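Local coordinates for protein Two-component response regulator, LuxR family (Aurantimonas sp., PDB 3CZ5) that probably acts as a DNA-binding transcription regulator of the LuxR family, represented here by its CheY-like receiver domain, which is predicted to be phosphorylated, at residues Ala79-Met87 and Leu115-Gly125; Ser4-Asp13 and Arg28-Asp39. All coordinates share one frame; numbering follows the deposited sequence.

Contact 1 of 2, residues Ala79-Met87 and Leu115-Gly125. With PO4 (phosphate ion), chain E.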
loop_
_atom_site.group_PDB
_atom_site.type_symbol
_atom_site.label_atom_id
_atom_site.label_comp_id
_atom_site.label_asym_id
_atom_site.label_seq_id
_atom_site.Cartn_x
_atom_site.Cartn_y
_atom_site.Cartn_z
ATOM N N ALA A 79 -13.342 -3.113 6.041
ATOM C CA ALA A 79 -13.181 -3.306 4.618
ATOM C C ALA A 79 -12.034 -2.459 4.036
ATOM O O ALA A 79 -11.862 -2.439 2.856
ATOM C CB ALA A 79 -14.448 -3.040 3.899
ATOM N N ALA A 80 -11.225 -1.790 4.840
ATOM C CA ALA A 80 -10.182 -0.921 4.292
ATOM C C ALA A 80 -9.251 -1.585 3.321
ATOM O O ALA A 80 -8.650 -2.621 3.635
ATOM C CB ALA A 80 -9.376 -0.331 5.387
ATOM N N ARG A 81 -9.095 -0.960 2.157
ATOM C CA ARG A 81 -8.139 -1.421 1.189
ATOM C C ARG A 81 -6.742 -0.727 1.334
ATOM O O ARG A 81 -6.550 0.428 0.876
ATOM C CB ARG A 81 -8.728 -1.227 -0.208
ATOM C CG ARG A 81 -9.795 -2.207 -0.539
ATOM C CD ARG A 81 -10.725 -1.653 -1.563
ATOM N NE ARG A 81 -11.379 -2.723 -2.369
ATOM C CZ ARG A 81 -12.468 -2.566 -3.163
ATOM N NH1 ARG A 81 -13.069 -1.364 -3.241
ATOM N NH2 ARG A 81 -12.959 -3.600 -3.851
ATOM N N ILE A 82 -5.767 -1.428 1.918
ATOM C CA ILE A 82 -4.411 -0.887 2.013
ATOM C C ILE A 82 -3.369 -1.593 1.147
ATOM O O ILE A 82 -3.275 -2.819 1.183
ATOM C CB ILE A 82 -3.874 -0.939 3.489
ATOM C CG1 ILE A 82 -4.784 -0.151 4.441
ATOM C CG2 ILE A 82 -2.425 -0.424 3.568
ATOM C CD1 ILE A 82 -5.803 -0.998 5.047
ATOM N N LEU A 83 -2.553 -0.838 0.407
ATOM C CA LEU A 83 -1.480 -1.408 -0.426
ATOM C C LEU A 83 -0.156 -1.085 0.232
ATOM O O LEU A 83 0.241 0.065 0.283
ATOM C CB LEU A 83 -1.528 -0.797 -1.804
ATOM C CG LEU A 83 -0.307 -0.909 -2.722
ATOM C CD1 LEU A 83 0.075 -2.297 -2.994
ATOM C CD2 LEU A 83 -0.573 -0.430 -4.143
ATOM N N ILE A 84 0.528 -2.045 0.823
ATOM C CA ILE A 84 1.860 -1.722 1.282
ATOM C C ILE A 84 2.741 -1.597 0.046
ATOM O O ILE A 84 2.673 -2.487 -0.870
ATOM C CB ILE A 84 2.499 -2.785 2.029
ATOM C CG1 ILE A 84 1.815 -3.033 3.382
ATOM C CG2 ILE A 84 3.934 -2.305 2.210
ATOM C CD1 ILE A 84 0.980 -1.900 3.929
ATOM N N PHE A 85 3.535 -0.511 -0.004
ATOM C CA PHE A 85 4.449 -0.179 -1.106
ATOM C C PHE A 85 5.776 0.093 -0.464
ATOM O O PHE A 85 5.891 1.010 0.345
ATOM C CB PHE A 85 4.044 1.088 -1.766
ATOM C CG PHE A 85 4.721 1.340 -3.088
ATOM C CD1 PHE A 85 5.177 0.274 -3.901
ATOM C CD2 PHE A 85 4.871 2.641 -3.572
ATOM C CE1 PHE A 85 5.770 0.529 -5.136
ATOM C CE2 PHE A 85 5.479 2.870 -4.781
ATOM C CZ PHE A 85 5.890 1.825 -5.562
ATOM N N THR A 86 6.777 -0.716 -0.791
ATOM C CA THR A 86 7.963 -0.706 0.022
ATOM C C THR A 86 9.269 -1.118 -0.704
ATOM O O THR A 86 9.315 -1.672 -1.778
ATOM C CB THR A 86 7.741 -1.636 1.189
ATOM O OG1 THR A 86 8.911 -1.620 1.999
ATOM C CG2 THR A 86 7.520 -3.018 0.667
ATOM N N MET A 87 10.363 -0.820 -0.068
ATOM C CA MET A 87 11.649 -1.075 -0.636
ATOM C C MET A 87 12.136 -2.405 -0.037
ATOM O O MET A 87 13.036 -3.078 -0.555
ATOM C CB MET A 87 12.511 0.091 -0.186
ATOM C CG MET A 87 13.758 0.165 -0.861
ATOM S SD MET A 87 13.557 0.816 -2.517
ATOM C CE MET A 87 14.704 -0.264 -3.308
ATOM N N LEU A 115 2.990 -0.225 -9.368
ATOM C CA LEU A 115 2.250 0.550 -8.467
ATOM C C LEU A 115 0.824 0.714 -9.024
ATOM O O LEU A 115 -0.156 0.294 -8.391
ATOM C CB LEU A 115 2.985 1.871 -8.302
ATOM C CG LEU A 115 2.185 2.704 -7.346
ATOM C CD1 LEU A 115 1.764 1.810 -6.144
ATOM C CD2 LEU A 115 2.937 3.899 -6.892
ATOM N N VAL A 116 0.680 1.286 -10.225
ATOM C CA VAL A 116 -0.661 1.581 -10.640
ATOM C C VAL A 116 -1.434 0.308 -10.882
ATOM O O VAL A 116 -2.497 0.117 -10.337
ATOM C CB VAL A 116 -0.699 2.437 -11.817
ATOM C CG1 VAL A 116 -2.028 2.203 -12.546
ATOM C CG2 VAL A 116 -0.551 3.873 -11.382
ATOM N N GLN A 117 -0.884 -0.609 -11.646
ATOM C CA GLN A 117 -1.488 -1.953 -11.735
ATOM C C GLN A 117 -2.022 -2.514 -10.401
ATOM O O GLN A 117 -3.222 -2.863 -10.289
ATOM C CB GLN A 117 -0.482 -2.965 -12.270
ATOM C CG GLN A 117 0.170 -2.593 -13.518
ATOM C CD GLN A 117 -0.671 -3.063 -14.605
ATOM O OE1 GLN A 117 -1.418 -4.040 -14.429
ATOM N NE2 GLN A 117 -0.606 -2.385 -15.762
ATOM N N ALA A 118 -1.135 -2.653 -9.415
ATOM C CA ALA A 118 -1.575 -3.063 -8.079
ATOM C C ALA A 118 -2.792 -2.248 -7.624
ATOM O O ALA A 118 -3.877 -2.776 -7.418
ATOM C CB ALA A 118 -0.466 -2.879 -7.110
ATOM N N ILE A 119 -2.630 -0.954 -7.454
ATOM C CA ILE A 119 -3.803 -0.142 -7.141
ATOM C C ILE A 119 -5.082 -0.552 -7.982
ATOM O O ILE A 119 -6.194 -0.688 -7.427
ATOM C CB ILE A 119 -3.491 1.307 -7.430
ATOM C CG1 ILE A 119 -2.501 1.832 -6.430
ATOM C CG2 ILE A 119 -4.736 2.182 -7.437
ATOM C CD1 ILE A 119 -1.969 3.207 -6.837
ATOM N N GLU A 120 -4.890 -0.696 -9.298
ATOM C CA GLU A 120 -5.933 -1.065 -10.232
ATOM C C GLU A 120 -6.607 -2.370 -9.827
ATOM O O GLU A 120 -7.845 -2.436 -9.738
ATOM C CB GLU A 120 -5.378 -1.253 -11.641
ATOM C CG GLU A 120 -4.630 -0.050 -12.164
ATOM C CD GLU A 120 -4.939 0.268 -13.648
ATOM O OE1 GLU A 120 -5.527 1.371 -13.898
ATOM O OE2 GLU A 120 -4.594 -0.579 -14.543
ATOM N N ALA A 121 -5.803 -3.401 -9.591
ATOM C CA ALA A 121 -6.299 -4.726 -9.207
ATOM C C ALA A 121 -6.915 -4.814 -7.863
ATOM O O ALA A 121 -7.744 -5.695 -7.650
ATOM C CB ALA A 121 -5.200 -5.702 -9.210
ATOM N N ILE A 122 -6.417 -4.020 -6.918
ATOM C CA ILE A 122 -6.963 -4.045 -5.571
ATOM C C ILE A 122 -8.405 -3.511 -5.648
ATOM O O ILE A 122 -9.365 -4.087 -5.055
ATOM C CB ILE A 122 -6.126 -3.217 -4.603
ATOM C CG1 ILE A 122 -5.093 -4.098 -3.945
ATOM C CG2 ILE A 122 -6.951 -2.760 -3.476
ATOM C CD1 ILE A 122 -3.735 -3.387 -3.747
ATOM N N LEU A 123 -8.544 -2.414 -6.409
ATOM C CA LEU A 123 -9.839 -1.748 -6.625
ATOM C C LEU A 123 -10.773 -2.632 -7.446
ATOM O O LEU A 123 -11.988 -2.400 -7.558
ATOM C CB LEU A 123 -9.610 -0.423 -7.319
ATOM C CG LEU A 123 -9.000 0.640 -6.419
ATOM C CD1 LEU A 123 -8.828 1.985 -7.067
ATOM C CD2 LEU A 123 -9.912 0.862 -5.211
ATOM N N ALA A 124 -10.191 -3.683 -7.997
ATOM C CA ALA A 124 -10.925 -4.542 -8.883
ATOM C C ALA A 124 -11.437 -5.553 -7.954
ATOM O O ALA A 124 -12.363 -6.298 -8.291
ATOM C CB ALA A 124 -9.991 -5.217 -9.948
ATOM N N GLY A 125 -10.808 -5.611 -6.792
ATOM C CA GLY A 125 -11.198 -6.543 -5.769
ATOM C C GLY A 125 -10.223 -7.687 -5.608
ATOM O O GLY A 125 -10.543 -8.616 -4.890
HETATM P P PO4 E . 9.822 1.903 2.852
HETATM O O1 PO4 E . 11.191 1.319 2.880
HETATM O O2 PO4 E . 9.392 2.556 1.557
HETATM O O3 PO4 E . 8.805 0.882 3.276
HETATM O O4 PO4 E . 10.060 2.845 4.003
#
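Leu115 lays its CD1 methyl over the middle of the Phe85 ring, 4.0 Å from the centroid and 6° off the normal, a CH-pi contact; its second branch reaches the rim, CD2 to Phe85 CE2 3.5 Å. With CG anti to the backbone N (chi1 -167°), the phenyl ring leans toward the start of helix 114-122. Two residues back along the strand, Leu83 CD2 sits among Leu115 CD1, Ala118 CB and Ile119 CG1, while its CB meets Ile122 CD1 at 3.9 Å. Arg81 finishes the row: its CB packs on Ile122 CG2 at 4.0 Å, and its extended chain lays the guanidinium alongside the last turn, Leu123 over one face, near the Schellman motif at Gly125. Replacing the Phe85 ring by the single methyl of an alanine is likely to leave Leu115 CD1 without an aromatic face and Tyr21 without its edge-to-face partner. Strand and helix run nearly antiparallel, at 160°, as expected of a helix covering the parallel sheet of a receiver domain; Val56 and Val106 on the flanking strands support Phe85. Beyond the packing, Thr86 OG1 donates to phosphate O3 at 2.8 Å. No hydrogen bond joins strand to helix, which implies that apolar burial holds them together.

Contact 2 of 2, residues Ser4-Asp13 and Arg28-Asp39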
loop_
_atom_site.group_PDB
_atom_site.type_symbol
_atom_site.label_atom_id
_atom_site.label_comp_id
_atom_site.label_asym_id
_atom_site.label_seq_id
_atom_site.Cartn_x
_atom_site.Cartn_y
_atom_site.Cartn_z
ATOM N N SER A 4 -14.086 5.126 -14.708
ATOM C CA SER A 4 -13.505 4.068 -13.819
ATOM C C SER A 4 -12.694 4.637 -12.637
ATOM O O SER A 4 -11.515 4.329 -12.487
ATOM C CB SER A 4 -12.624 3.129 -14.661
ATOM O OG SER A 4 -11.644 2.491 -13.875
ATOM N N THR A 5 -13.362 5.392 -11.768
ATOM C CA THR A 5 -12.777 6.503 -10.944
ATOM C C THR A 5 -12.102 6.109 -9.576
ATOM O O THR A 5 -12.059 4.912 -9.308
ATOM C CB THR A 5 -13.912 7.541 -10.751
ATOM O OG1 THR A 5 -13.383 8.729 -10.185
ATOM C CG2 THR A 5 -15.058 6.945 -9.881
ATOM N N ALA A 6 -11.546 7.044 -8.752
ATOM C CA ALA A 6 -10.881 6.679 -7.403
ATOM C C ALA A 6 -10.136 7.728 -6.528
ATOM O O ALA A 6 -9.273 8.471 -6.997
ATOM C CB ALA A 6 -9.993 5.499 -7.556
ATOM N N ARG A 7 -10.415 7.779 -5.235
ATOM C CA ARG A 7 -9.675 8.712 -4.375
ATOM C C ARG A 7 -8.614 7.955 -3.560
ATOM O O ARG A 7 -8.973 6.947 -2.971
ATOM C CB ARG A 7 -10.644 9.450 -3.447
ATOM C CG ARG A 7 -11.772 10.165 -4.212
ATOM C CD ARG A 7 -12.912 10.788 -3.318
ATOM N NE ARG A 7 -12.470 11.796 -2.332
ATOM C CZ ARG A 7 -12.326 11.531 -1.005
ATOM N NH1 ARG A 7 -12.612 10.286 -0.512
ATOM N NH2 ARG A 7 -11.927 12.493 -0.127
ATOM N N ILE A 8 -7.344 8.429 -3.503
ATOM C CA ILE A 8 -6.234 7.698 -2.847
ATOM C C ILE A 8 -5.496 8.503 -1.730
ATOM O O ILE A 8 -5.321 9.721 -1.840
ATOM C CB ILE A 8 -5.150 7.219 -3.926
ATOM C CG1 ILE A 8 -5.713 6.155 -4.911
ATOM C CG2 ILE A 8 -3.880 6.678 -3.272
ATOM C CD1 ILE A 8 -5.760 6.586 -6.382
ATOM N N MET A 9 -5.045 7.815 -0.669
ATOM C CA MET A 9 -4.205 8.401 0.351
ATOM C C MET A 9 -2.775 7.817 0.273
ATOM O O MET A 9 -2.631 6.585 0.081
ATOM C CB MET A 9 -4.785 8.038 1.684
ATOM C CG MET A 9 -3.952 8.544 2.927
ATOM S SD MET A 9 -4.970 8.387 4.454
ATOM C CE MET A 9 -4.175 9.680 5.293
ATOM N N LEU A 10 -1.747 8.668 0.384
ATOM C CA LEU A 10 -0.375 8.242 0.390
ATOM C C LEU A 10 0.229 8.501 1.731
ATOM O O LEU A 10 0.176 9.622 2.250
ATOM C CB LEU A 10 0.502 9.052 -0.568
ATOM C CG LEU A 10 0.877 8.463 -1.906
ATOM C CD1 LEU A 10 -0.487 8.158 -2.425
ATOM C CD2 LEU A 10 1.513 9.511 -2.704
ATOM N N VAL A 11 0.901 7.495 2.263
ATOM C CA VAL A 11 1.495 7.643 3.559
ATOM C C VAL A 11 2.899 7.223 3.297
ATOM O O VAL A 11 3.115 6.087 2.999
ATOM C CB VAL A 11 0.835 6.632 4.497
ATOM C CG1 VAL A 11 1.465 6.606 5.865
ATOM C CG2 VAL A 11 -0.667 6.901 4.581
ATOM N N ASP A 12 3.816 8.165 3.357
ATOM C CA ASP A 12 5.232 8.003 3.146
ATOM C C ASP A 12 5.886 9.157 3.934
ATOM O O ASP A 12 5.376 10.263 3.955
ATOM C CB ASP A 12 5.471 8.250 1.692
ATOM C CG ASP A 12 6.771 7.744 1.236
ATOM O OD1 ASP A 12 7.587 7.395 2.093
ATOM O OD2 ASP A 12 6.970 7.646 0.008
ATOM N N ASP A 13 6.981 8.925 4.614
ATOM C CA ASP A 13 7.706 10.012 5.296
ATOM C C ASP A 13 8.758 10.620 4.376
ATOM O O ASP A 13 9.574 11.353 4.816
ATOM C CB ASP A 13 8.424 9.440 6.530
ATOM C CG ASP A 13 9.131 8.091 6.232
ATOM O OD1 ASP A 13 8.536 7.141 5.638
ATOM O OD2 ASP A 13 10.327 8.000 6.583
ATOM N N ARG A 28 -2.654 7.916 -14.402
ATOM C CA ARG A 28 -3.739 7.027 -14.714
ATOM C C ARG A 28 -4.966 7.853 -14.418
ATOM O O ARG A 28 -5.227 8.149 -13.271
ATOM C CB ARG A 28 -3.633 5.756 -13.881
ATOM C CG ARG A 28 -4.887 5.095 -13.348
ATOM C CD ARG A 28 -6.077 4.969 -14.321
ATOM N NE ARG A 28 -6.887 3.739 -14.190
ATOM C CZ ARG A 28 -8.206 3.729 -13.999
ATOM N NH1 ARG A 28 -8.886 4.881 -13.894
ATOM N NH2 ARG A 28 -8.839 2.562 -13.902
ATOM N N PRO A 29 -5.698 8.269 -15.481
ATOM C CA PRO A 29 -6.688 9.318 -15.263
ATOM C C PRO A 29 -7.826 8.669 -14.528
ATOM O O PRO A 29 -7.900 7.445 -14.523
ATOM C CB PRO A 29 -7.043 9.780 -16.698
ATOM C CG PRO A 29 -6.830 8.645 -17.515
ATOM C CD PRO A 29 -5.770 7.744 -16.867
ATOM N N GLY A 30 -8.652 9.474 -13.869
ATOM C CA GLY A 30 -9.545 8.967 -12.821
ATOM C C GLY A 30 -8.950 8.845 -11.398
ATOM O O GLY A 30 -9.645 9.005 -10.413
ATOM N N TYR A 31 -7.669 8.565 -11.265
ATOM C CA TYR A 31 -7.081 8.408 -9.952
ATOM C C TYR A 31 -6.679 9.732 -9.215
ATOM O O TYR A 31 -5.776 10.415 -9.642
ATOM C CB TYR A 31 -5.857 7.507 -10.111
ATOM C CG TYR A 31 -6.228 6.034 -10.329
ATOM C CD1 TYR A 31 -7.522 5.660 -10.773
ATOM C CD2 TYR A 31 -5.288 5.015 -10.123
ATOM C CE1 TYR A 31 -7.859 4.269 -10.965
ATOM C CE2 TYR A 31 -5.616 3.679 -10.282
ATOM C CZ TYR A 31 -6.887 3.293 -10.725
ATOM O OH TYR A 31 -7.139 1.941 -10.888
ATOM N N ALA A 32 -7.291 10.082 -8.084
ATOM C CA ALA A 32 -6.798 11.278 -7.424
ATOM C C ALA A 32 -6.174 11.078 -6.051
ATOM O O ALA A 32 -6.731 10.494 -5.146
ATOM C CB ALA A 32 -7.839 12.374 -7.404
ATOM N N VAL A 33 -4.959 11.532 -5.910
ATOM C CA VAL A 33 -4.342 11.402 -4.624
ATOM C C VAL A 33 -4.863 12.528 -3.780
ATOM O O VAL A 33 -4.526 13.717 -4.018
ATOM C CB VAL A 33 -2.807 11.513 -4.634
ATOM C CG1 VAL A 33 -2.339 11.254 -3.251
ATOM C CG2 VAL A 33 -2.193 10.495 -5.562
ATOM N N VAL A 34 -5.610 12.150 -2.749
ATOM C CA VAL A 34 -6.478 13.074 -2.085
ATOM C C VAL A 34 -6.007 13.547 -0.665
ATOM O O VAL A 34 -6.405 14.613 -0.193
ATOM C CB VAL A 34 -7.782 12.394 -2.010
ATOM C CG1 VAL A 34 -7.834 11.647 -0.703
ATOM C CG2 VAL A 34 -8.853 13.330 -2.159
ATOM N N ALA A 35 -5.163 12.766 0.010
ATOM C CA ALA A 35 -4.575 13.153 1.301
ATOM C C ALA A 35 -3.162 12.585 1.243
ATOM O O ALA A 35 -3.015 11.460 0.747
ATOM C CB ALA A 35 -5.297 12.500 2.405
ATOM N N GLU A 36 -2.156 13.352 1.708
ATOM C CA GLU A 36 -0.815 12.835 1.923
ATOM C C GLU A 36 -0.395 12.792 3.427
ATOM O O GLU A 36 -0.462 13.807 4.159
ATOM C CB GLU A 36 0.156 13.655 1.131
ATOM C CG GLU A 36 0.085 13.392 -0.284
ATOM C CD GLU A 36 1.182 14.116 -0.972
ATOM O OE1 GLU A 36 1.765 14.991 -0.284
ATOM O OE2 GLU A 36 1.454 13.835 -2.166
ATOM N N ALA A 37 0.036 11.630 3.903
ATOM C CA ALA A 37 0.412 11.484 5.338
ATOM C C ALA A 37 1.874 11.118 5.510
ATOM O O ALA A 37 2.495 10.559 4.625
ATOM C CB ALA A 37 -0.477 10.460 6.045
ATOM N N ALA A 38 2.446 11.435 6.655
ATOM C CA ALA A 38 3.889 11.217 6.818
ATOM C C ALA A 38 4.216 10.213 7.864
ATOM O O ALA A 38 5.392 9.990 8.055
ATOM C CB ALA A 38 4.533 12.496 7.214
ATOM N N ASP A 39 3.227 9.727 8.630
ATOM C CA ASP A 39 3.395 8.626 9.584
ATOM C C ASP A 39 2.064 8.001 9.880
ATOM O O ASP A 39 1.036 8.439 9.378
ATOM C CB ASP A 39 3.891 9.163 10.894
ATOM C CG ASP A 39 3.021 10.316 11.394
ATOM O OD1 ASP A 39 1.776 10.165 11.522
ATOM O OD2 ASP A 39 3.599 11.373 11.693
#
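Ile8 and Ala32 hold the centre of two parallel strands: Ile8 N donates to Ala32 O at 2.7 Å, and Ile8 O receives Val34 N in its carbonyl plane. A beta bulge follows, the register slipping by one residue so that Met9 pairs with Ala35 and Val34 is extra; regular bonding resumes with Leu10 N to Ala35 O and Ala37 N to Leu10 O, the latter almost straight at 177°. The dense packing runs through the middle of the pair, on both sides of the bulge. On one face Leu10 CD1 meets Val33 CG1 at 3.7 Å, the side chains at about a right angle, and Ile8 CD1 lies against Tyr31 CB at 3.8 Å. On the other, Met9, extended beyond CG, brings CE to Ala37 CB at 3.9 Å. At the N-terminal end Ser4, Thr5, Arg7 and Gly30 face solvent, and polar bonds replace apolar packing. Ala6 N to Gly30 O is weak, although Ala32 N to Ala6 O is straight; Arg7, bent at chi3, hydrogen-bonds Thr50 O through NH1 and packs obliquely on Val34 CG2. Arg28 grips Ser4 end-on, NH2 to OG at 2.8 Å in the guanidinium plane and NH1 to O at 3.0 Å from above the carbonyl plane, while its NE pairs with Glu120. The strands form a beta-alpha-beta unit through helix 15-25, which supplies Arg18 to Glu36; strand 54-57 continues the sheet beside 6-11, and Leu46 of helix 40-48 covers Met9, Ala35 and Ala37.

How the contacts relate
Contacts 1 and 2 share one parallel sheet, with strand 54-57 between strands 82-86 and 6-11, and their centres lie 11 Å apart. They meet directly along helix 114-122: Glu120 OE1 bridges to Arg28 NE at 2.7 Å, Ile119 CG2 packs on Tyr31 CE2, and Leu123 CD1 touches Ala6 CB at 3.7 Å. At the C-terminal strand ends both approach the bound phosphate, probably from the crystallisation liquor. Thr86 from contact 1 binds it along with Lys108 and the backbone N of Leu59 and Thr60. The side chain of Asp13 in contact 2 has its nearest atom about 5 Å from the phosphate. Asp12 and Asp13 lie close to Asp58, the predicted phosphorylation site, unmodified here, consistent with the acidic pocket of receiver domains.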